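Local atomic coordinates of mitogen-activated protein kinase kinase kinase 15 (Homo sapiens, PDB entry 6V0M), a protein that phosphorylates MAP kinase kinases, probably in stress signalling, with a sterile alpha-motif domain that probably helps it assemble with related apoptosis signal-regulating kinases. Residues S32-L35 with N36-K40; L46-R49 with G50-C54; C54-W57 with S58-Q62. One frame throughout, in Å; residues are numbered along the deposited sequence.

Interaction 1: S32-L35 with N36-K40; sequences SDIL and NEITK
N36 and S32 meet at the last turn of helix 31-37, a short helix of the five-helix SAM domain. Backbone hydrogen bonds carry most of the contact. S32 O takes two donors from one residue. N36 N lies 2.9 Å from S32 O. N36 ND2 lies 3.1 Å from S32 O, in the carbonyl plane and on a lone pair. CG of N36 stands beside its own backbone N (chi1 -61°), which turns the amide back over the turn. D33 O also takes two donors. E37 N binds D33 O at 2.8 Å from above the carbonyl plane of D33. I38 N binds D33 O at 2.9 Å, nearly along the C=O axis. This last is the i to i+5 bond of a wider, pi-type turn.

The apolar part is I34 with I38. CD1 of I38 sits 3.9 Å from I34 CG2, and the two side chains cross obliquely. W10 and Y29 also pack on I34.

The carboxylates of D33 and E37, one turn apart, do not touch. D33 OD2 turns instead to T30 N. Two carbonyl oxygens each serve two bent bonds, so shared acceptors hold the closing turn, and the N36 amide adds a side-chain donor.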
loop_
_atom_site.group_PDB
_atom_site.type_symbol
_atom_site.label_atom_id
_atom_site.label_comp_id
_atom_site.label_asym_id
_atom_site.label_seq_id
_atom_site.Cartn_x
_atom_site.Cartn_y
_atom_site.Cartn_z
ATOM N N SER A 32 -7.065 -2.516 -3.710
ATOM C CA SER A 32 -7.105 -2.065 -5.113
ATOM C C SER A 32 -6.504 -0.680 -5.329
ATOM O O SER A 32 -5.731 -0.411 -6.295
ATOM C CB SER A 32 -8.532 -2.101 -5.647
ATOM O OG SER A 32 -8.498 -1.778 -6.987
ATOM N N ASP A 33 -6.869 0.257 -4.445
ATOM C CA ASP A 33 -6.339 1.611 -4.515
ATOM C C ASP A 33 -4.800 1.591 -4.432
ATOM O O ASP A 33 -4.137 2.403 -5.138
ATOM C CB ASP A 33 -6.897 2.563 -3.405
ATOM C CG ASP A 33 -8.376 2.766 -3.426
ATOM O OD1 ASP A 33 -9.007 2.816 -4.512
ATOM O OD2 ASP A 33 -8.954 3.005 -2.311
ATOM N N ILE A 34 -4.242 0.796 -3.486
ATOM C CA ILE A 34 -2.813 0.774 -3.213
ATOM C C ILE A 34 -2.099 0.191 -4.444
ATOM O O ILE A 34 -1.181 0.780 -4.919
ATOM C CB ILE A 34 -2.446 0.004 -1.947
ATOM C CG1 ILE A 34 -3.056 0.676 -0.655
ATOM C CG2 ILE A 34 -0.987 -0.069 -1.737
ATOM C CD1 ILE A 34 -2.796 2.130 -0.549
ATOM N N LEU A 35 -2.622 -0.927 -4.940
ATOM C CA LEU A 35 -1.972 -1.596 -6.112
ATOM C C LEU A 35 -2.027 -0.781 -7.398
ATOM O O LEU A 35 -1.106 -0.824 -8.215
ATOM C CB LEU A 35 -2.615 -2.951 -6.313
ATOM C CG LEU A 35 -2.393 -3.966 -5.197
ATOM C CD1 LEU A 35 -3.269 -5.188 -5.513
ATOM C CD2 LEU A 35 -0.944 -4.288 -4.901
ATOM N N ASN A 36 -3.158 -0.109 -7.630
ATOM C CA ASN A 36 -3.489 0.515 -8.931
ATOM C C ASN A 36 -3.460 2.070 -9.011
ATOM O O ASN A 36 -3.137 2.635 -10.026
ATOM C CB ASN A 36 -4.838 0.006 -9.393
ATOM C CG ASN A 36 -4.820 -1.496 -9.586
ATOM O OD1 ASN A 36 -4.110 -1.968 -10.458
ATOM N ND2 ASN A 36 -5.492 -2.256 -8.719
ATOM N N GLU A 37 -3.827 2.758 -7.921
ATOM C CA GLU A 37 -4.147 4.189 -7.981
ATOM C C GLU A 37 -3.194 5.106 -7.268
ATOM O O GLU A 37 -2.955 6.193 -7.726
ATOM C CB GLU A 37 -5.540 4.440 -7.350
ATOM C CG GLU A 37 -6.649 3.526 -7.835
ATOM C CD GLU A 37 -7.088 3.893 -9.223
ATOM O OE1 GLU A 37 -7.470 5.059 -9.399
ATOM O OE2 GLU A 37 -7.128 3.036 -10.112
ATOM N N ILE A 38 -2.678 4.692 -6.106
ATOM C CA ILE A 38 -1.851 5.621 -5.334
ATOM C C ILE A 38 -0.542 5.991 -6.001
ATOM O O ILE A 38 -0.005 5.270 -6.873
ATOM C CB ILE A 38 -1.534 5.135 -3.920
ATOM C CG1 ILE A 38 -0.691 3.870 -3.983
ATOM C CG2 ILE A 38 -2.852 5.054 -3.139
ATOM C CD1 ILE A 38 0.049 3.503 -2.774
ATOM N N THR A 39 -0.076 7.184 -5.634
ATOM C CA THR A 39 1.204 7.678 -6.065
ATOM C C THR A 39 2.096 7.690 -4.878
ATOM O O THR A 39 1.647 7.636 -3.716
ATOM C CB THR A 39 1.109 9.068 -6.657
ATOM O OG1 THR A 39 0.763 10.023 -5.609
ATOM C CG2 THR A 39 0.109 9.083 -7.813
ATOM N N LYS A 40 3.391 7.840 -5.145
ATOM C CA LYS A 40 4.348 7.951 -4.060
ATOM C C LYS A 40 4.001 9.175 -3.196
ATOM O O LYS A 40 4.193 9.143 -1.977
ATOM C CB LYS A 40 5.743 8.065 -4.629
ATOM C CG LYS A 40 6.720 7.180 -3.893
ATOM C CD LYS A 40 8.121 7.269 -4.464
ATOM C CE LYS A 40 8.091 7.199 -5.981
ATOM N NZ LYS A 40 9.398 6.827 -6.560
#

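Interaction 2: L46-R49 with G50-C54; sequences LRLR and GGLLC
L53 N and R49 O close the first turn of helix 50-70 with a nearly linear backbone bond of 2.9 Å, while L48 and R49 approach it in extended conformation. C54 N repeats the pattern one residue on, binding G50 O at 2.8 Å. R49 holds the N-cap position, and its carbonyl is the first of the helix to accept such a bond.

L48 carries the side-chain contact. CB of L48 points at the new helix and meets L53 CD1 at 4.1 Å. The branch end CD1 of L48 meets CD2 of L52 at 4.0 Å, the two leucines crossing at a slant. One leucine before the helix therefore touches two consecutive leucines in its first turn. L52 and L53 both carry CG opposite the backbone N (chi1 174° and -167°), yet their branches reach different parts of L48.

The link between helices 40-45 and 50-70 is a short one within the all-helical SAM domain. R47, the first residue to leave the helical conformation, has positive phi and completes a Schellman motif. The chain then runs straight through L48 and R49 into the long C-terminal helix that is usual in this fold. L43 packs against both L48 and L53, and T20 of helix 18-26 touches L48, R49 and L52.

The R49 side chain is extended from CG to NE and leads away from the helix start. NH1 of R49 makes a long, weak ion pair with D17. G50 and G51 form the exposed beginning of the helix. L52 and L53 are buried, with A16 also against L52 and the side chains of K40 and R44 against L53.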
loop_
_atom_site.group_PDB
_atom_site.type_symbol
_atom_site.label_atom_id
_atom_site.label_comp_id
_atom_site.label_asym_id
_atom_site.label_seq_id
_atom_site.Cartn_x
_atom_site.Cartn_y
_atom_site.Cartn_z
ATOM N N LEU A 46 0.861 10.681 3.805
ATOM C CA LEU A 46 0.518 9.855 4.952
ATOM C C LEU A 46 1.607 9.832 5.996
ATOM O O LEU A 46 1.401 9.281 7.054
ATOM C CB LEU A 46 0.247 8.417 4.507
ATOM C CG LEU A 46 -1.029 8.185 3.725
ATOM C CD1 LEU A 46 -0.864 6.906 2.915
ATOM C CD2 LEU A 46 -2.151 8.118 4.751
ATOM N N ARG A 47 2.751 10.440 5.678
ATOM C CA ARG A 47 3.945 10.431 6.530
ATOM C C ARG A 47 4.459 9.029 6.879
ATOM O O ARG A 47 4.945 8.793 8.010
ATOM C CB ARG A 47 3.730 11.249 7.798
ATOM C CG ARG A 47 3.374 12.683 7.452
ATOM C CD ARG A 47 3.111 13.404 8.726
ATOM N NE ARG A 47 2.880 14.824 8.515
ATOM C CZ ARG A 47 1.697 15.430 8.604
ATOM N NH1 ARG A 47 0.589 14.737 8.858
ATOM N NH2 ARG A 47 1.614 16.745 8.431
ATOM N N LEU A 48 4.478 8.156 5.871
ATOM C CA LEU A 48 5.113 6.863 5.999
ATOM C C LEU A 48 6.593 7.033 6.165
ATOM O O LEU A 48 7.222 7.884 5.525
ATOM C CB LEU A 48 4.807 5.908 4.853
ATOM C CG LEU A 48 3.432 5.475 4.367
ATOM C CD1 LEU A 48 3.603 4.179 3.581
ATOM C CD2 LEU A 48 2.483 5.325 5.500
ATOM N N ARG A 49 7.168 6.249 7.083
ATOM C CA ARG A 49 8.604 6.169 7.254
ATOM C C ARG A 49 9.248 5.501 6.021
ATOM O O ARG A 49 8.594 4.695 5.314
ATOM C CB ARG A 49 8.922 5.351 8.502
ATOM C CG ARG A 49 8.427 5.928 9.821
ATOM C CD ARG A 49 8.859 5.006 10.957
ATOM N NE ARG A 49 8.157 5.253 12.215
ATOM C CZ ARG A 49 7.090 4.574 12.661
ATOM N NH1 ARG A 49 6.520 3.597 11.954
ATOM N NH2 ARG A 49 6.558 4.900 13.836
ATOM N N GLY A 50 10.486 5.894 5.755
ATOM C CA GLY A 50 11.215 5.548 4.520
ATOM C C GLY A 50 11.256 4.065 4.195
ATOM O O GLY A 50 11.083 3.663 3.038
ATOM N N GLY A 51 11.557 3.241 5.201
ATOM C CA GLY A 51 11.687 1.790 5.033
ATOM C C GLY A 51 10.415 1.173 4.485
ATOM O O GLY A 51 10.386 0.467 3.467
ATOM N N LEU A 52 9.292 1.445 5.156
ATOM C CA LEU A 52 8.025 0.920 4.705
ATOM C C LEU A 52 7.645 1.499 3.354
ATOM O O LEU A 52 7.136 0.776 2.501
ATOM C CB LEU A 52 6.889 1.192 5.713
ATOM C CG LEU A 52 5.503 0.786 5.247
ATOM C CD1 LEU A 52 5.488 -0.723 5.189
ATOM C CD2 LEU A 52 4.499 1.331 6.286
ATOM N N LEU A 53 7.881 2.806 3.168
ATOM C CA LEU A 53 7.513 3.445 1.938
ATOM C C LEU A 53 8.291 2.796 0.788
ATOM O O LEU A 53 7.744 2.486 -0.248
ATOM C CB LEU A 53 7.809 4.906 2.006
ATOM C CG LEU A 53 7.159 5.703 0.882
ATOM C CD1 LEU A 53 6.843 7.121 1.460
ATOM C CD2 LEU A 53 7.969 5.736 -0.376
ATOM N N CYS A 54 9.553 2.510 1.053
ATOM C CA CYS A 54 10.453 1.896 0.008
ATOM C C CYS A 54 9.937 0.515 -0.382
ATOM O O CYS A 54 9.686 0.257 -1.560
ATOM C CB CYS A 54 11.807 1.858 0.567
ATOM S SG CYS A 54 12.970 1.019 -0.472
#

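Interaction 3: C54-W57 with S58-Q62; sequences CRLW and SAVSQ
S61 and W57 form one tight end of this contact within helix 50-70. W57 O accepts S61 N at 2.8 Å and S61 OG at 2.7 Å, from opposite faces of its carbonyl plane. OG of S61 stands beside its own backbone N (chi1 -57°), which brings it back toward the preceding turn. The same oxygen lies over one face of the indole, 3.2 Å above the plane and offset toward the rim.

The buried side is close as well. V60 N binds L56 O in a nearly straight bond, at 171°. L56 and V60 lie side by side and point the same way, with L56 CD2 3.8 Å from V60 CG2. CG1 of V60 approaches W57 CZ3 obliquely at 4.2 Å.

The outer side is looser. C54 and R55 are exposed and start out pointing away from the following turn. S58 is the exception there: S58 OG donates to R55 O at 2.6 Å, on the same face of that carbonyl as A59 N. Q62 NE2 makes a weak bond to S58 O, while R55 NE turns to Q14 O.

Helix 50-70 is the long C-terminal helix of the SAM bundle. Helix 4-13 covers its inner side, with W10 against L56, A59 and V60. I34 of helix 31-37 meets L56 and V60, and K40 and L43 of helix 40-45 pack on W57.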
loop_
_atom_site.group_PDB
_atom_site.type_symbol
_atom_site.label_atom_id
_atom_site.label_comp_id
_atom_site.label_asym_id
_atom_site.label_seq_id
_atom_site.Cartn_x
_atom_site.Cartn_y
_atom_site.Cartn_z
ATOM N N CYS A 54 9.553 2.510 1.053
ATOM C CA CYS A 54 10.453 1.896 0.008
ATOM C C CYS A 54 9.937 0.515 -0.382
ATOM O O CYS A 54 9.686 0.257 -1.560
ATOM C CB CYS A 54 11.807 1.858 0.567
ATOM S SG CYS A 54 12.970 1.019 -0.472
ATOM N N ARG A 55 9.663 -0.300 0.641
ATOM C CA ARG A 55 9.130 -1.651 0.497
ATOM C C ARG A 55 7.801 -1.704 -0.169
ATOM O O ARG A 55 7.548 -2.525 -1.080
ATOM C CB ARG A 55 8.974 -2.305 1.915
ATOM C CG ARG A 55 10.322 -2.760 2.373
ATOM C CD ARG A 55 10.349 -3.620 3.621
ATOM N NE ARG A 55 9.536 -3.064 4.630
ATOM C CZ ARG A 55 9.934 -2.330 5.645
ATOM N NH1 ARG A 55 11.196 -1.939 5.871
ATOM N NH2 ARG A 55 9.004 -1.906 6.436
ATOM N N LEU A 56 6.885 -0.858 0.322
ATOM C CA LEU A 56 5.560 -0.834 -0.187
ATOM C C LEU A 56 5.521 -0.395 -1.670
ATOM O O LEU A 56 4.875 -1.048 -2.522
ATOM C CB LEU A 56 4.726 0.065 0.725
ATOM C CG LEU A 56 3.247 -0.115 0.578
ATOM C CD1 LEU A 56 2.580 0.306 1.891
ATOM C CD2 LEU A 56 2.855 0.714 -0.611
ATOM N N TRP A 57 6.238 0.682 -1.974
ATOM C CA TRP A 57 6.259 1.165 -3.328
ATOM C C TRP A 57 6.947 0.171 -4.276
ATOM O O TRP A 57 6.562 0.053 -5.441
ATOM C CB TRP A 57 6.964 2.519 -3.394
ATOM C CG TRP A 57 6.885 3.120 -4.704
ATOM C CD1 TRP A 57 7.903 3.331 -5.580
ATOM C CD2 TRP A 57 5.686 3.597 -5.336
ATOM N NE1 TRP A 57 7.415 3.876 -6.728
ATOM C CE2 TRP A 57 6.056 4.083 -6.591
ATOM C CE3 TRP A 57 4.358 3.661 -4.956
ATOM C CZ2 TRP A 57 5.119 4.625 -7.481
ATOM C CZ3 TRP A 57 3.439 4.269 -5.834
ATOM C CH2 TRP A 57 3.829 4.717 -7.053
ATOM N N SER A 58 7.978 -0.512 -3.797
ATOM C CA SER A 58 8.629 -1.541 -4.625
ATOM C C SER A 58 7.649 -2.658 -4.976
ATOM O O SER A 58 7.563 -3.051 -6.174
ATOM C CB SER A 58 9.882 -2.139 -3.963
ATOM O OG SER A 58 9.559 -2.769 -2.760
ATOM N N ALA A 59 6.837 -3.096 -3.993
ATOM C CA ALA A 59 5.782 -4.102 -4.243
ATOM C C ALA A 59 4.714 -3.615 -5.258
ATOM O O ALA A 59 4.397 -4.319 -6.247
ATOM C CB ALA A 59 5.107 -4.643 -3.019
ATOM N N VAL A 60 4.209 -2.403 -5.039
ATOM C CA VAL A 60 3.228 -1.787 -5.922
ATOM C C VAL A 60 3.826 -1.671 -7.374
ATOM O O VAL A 60 3.181 -2.043 -8.369
ATOM C CB VAL A 60 2.811 -0.444 -5.389
ATOM C CG1 VAL A 60 1.989 0.328 -6.394
ATOM C CG2 VAL A 60 2.070 -0.613 -4.056
ATOM N N SER A 61 5.073 -1.165 -7.490
ATOM C CA SER A 61 5.698 -0.949 -8.773
ATOM C C SER A 61 5.908 -2.261 -9.555
ATOM O O SER A 61 5.678 -2.288 -10.773
ATOM C CB SER A 61 7.038 -0.223 -8.644
ATOM O OG SER A 61 6.832 0.995 -7.980
ATOM N N GLN A 62 6.340 -3.308 -8.860
ATOM C CA GLN A 62 6.493 -4.638 -9.494
ATOM C C GLN A 62 5.171 -5.210 -9.990
ATOM O O GLN A 62 5.108 -5.821 -11.094
ATOM C CB GLN A 62 7.092 -5.637 -8.513
ATOM C CG GLN A 62 8.513 -5.321 -8.104
ATOM C CD GLN A 62 9.019 -6.341 -7.104
ATOM O OE1 GLN A 62 8.976 -7.558 -7.364
ATOM N NE2 GLN A 62 9.508 -5.858 -5.964
#

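The three contacts follow in series along the chain. Interaction 1 ends helix 31-37, interaction 2 starts helix 50-70, and interaction 3 continues that helix, sharing C54 with interaction 2. The centres of interactions 1 and 2 lie about 14 Å apart. Those of interactions 1 and 3 are about 10 Å apart, and those of interactions 2 and 3 about 11 Å. Interaction 1 touches both others by packing: K40 reaches L53 and W57, and the backbone of I34 and L35 lies against V60. R64, further along helix 50-70, bonds to the carbonyls of L35 and I38. The long helix thus ties the end of helix 31-37 into the compact SAM bundle.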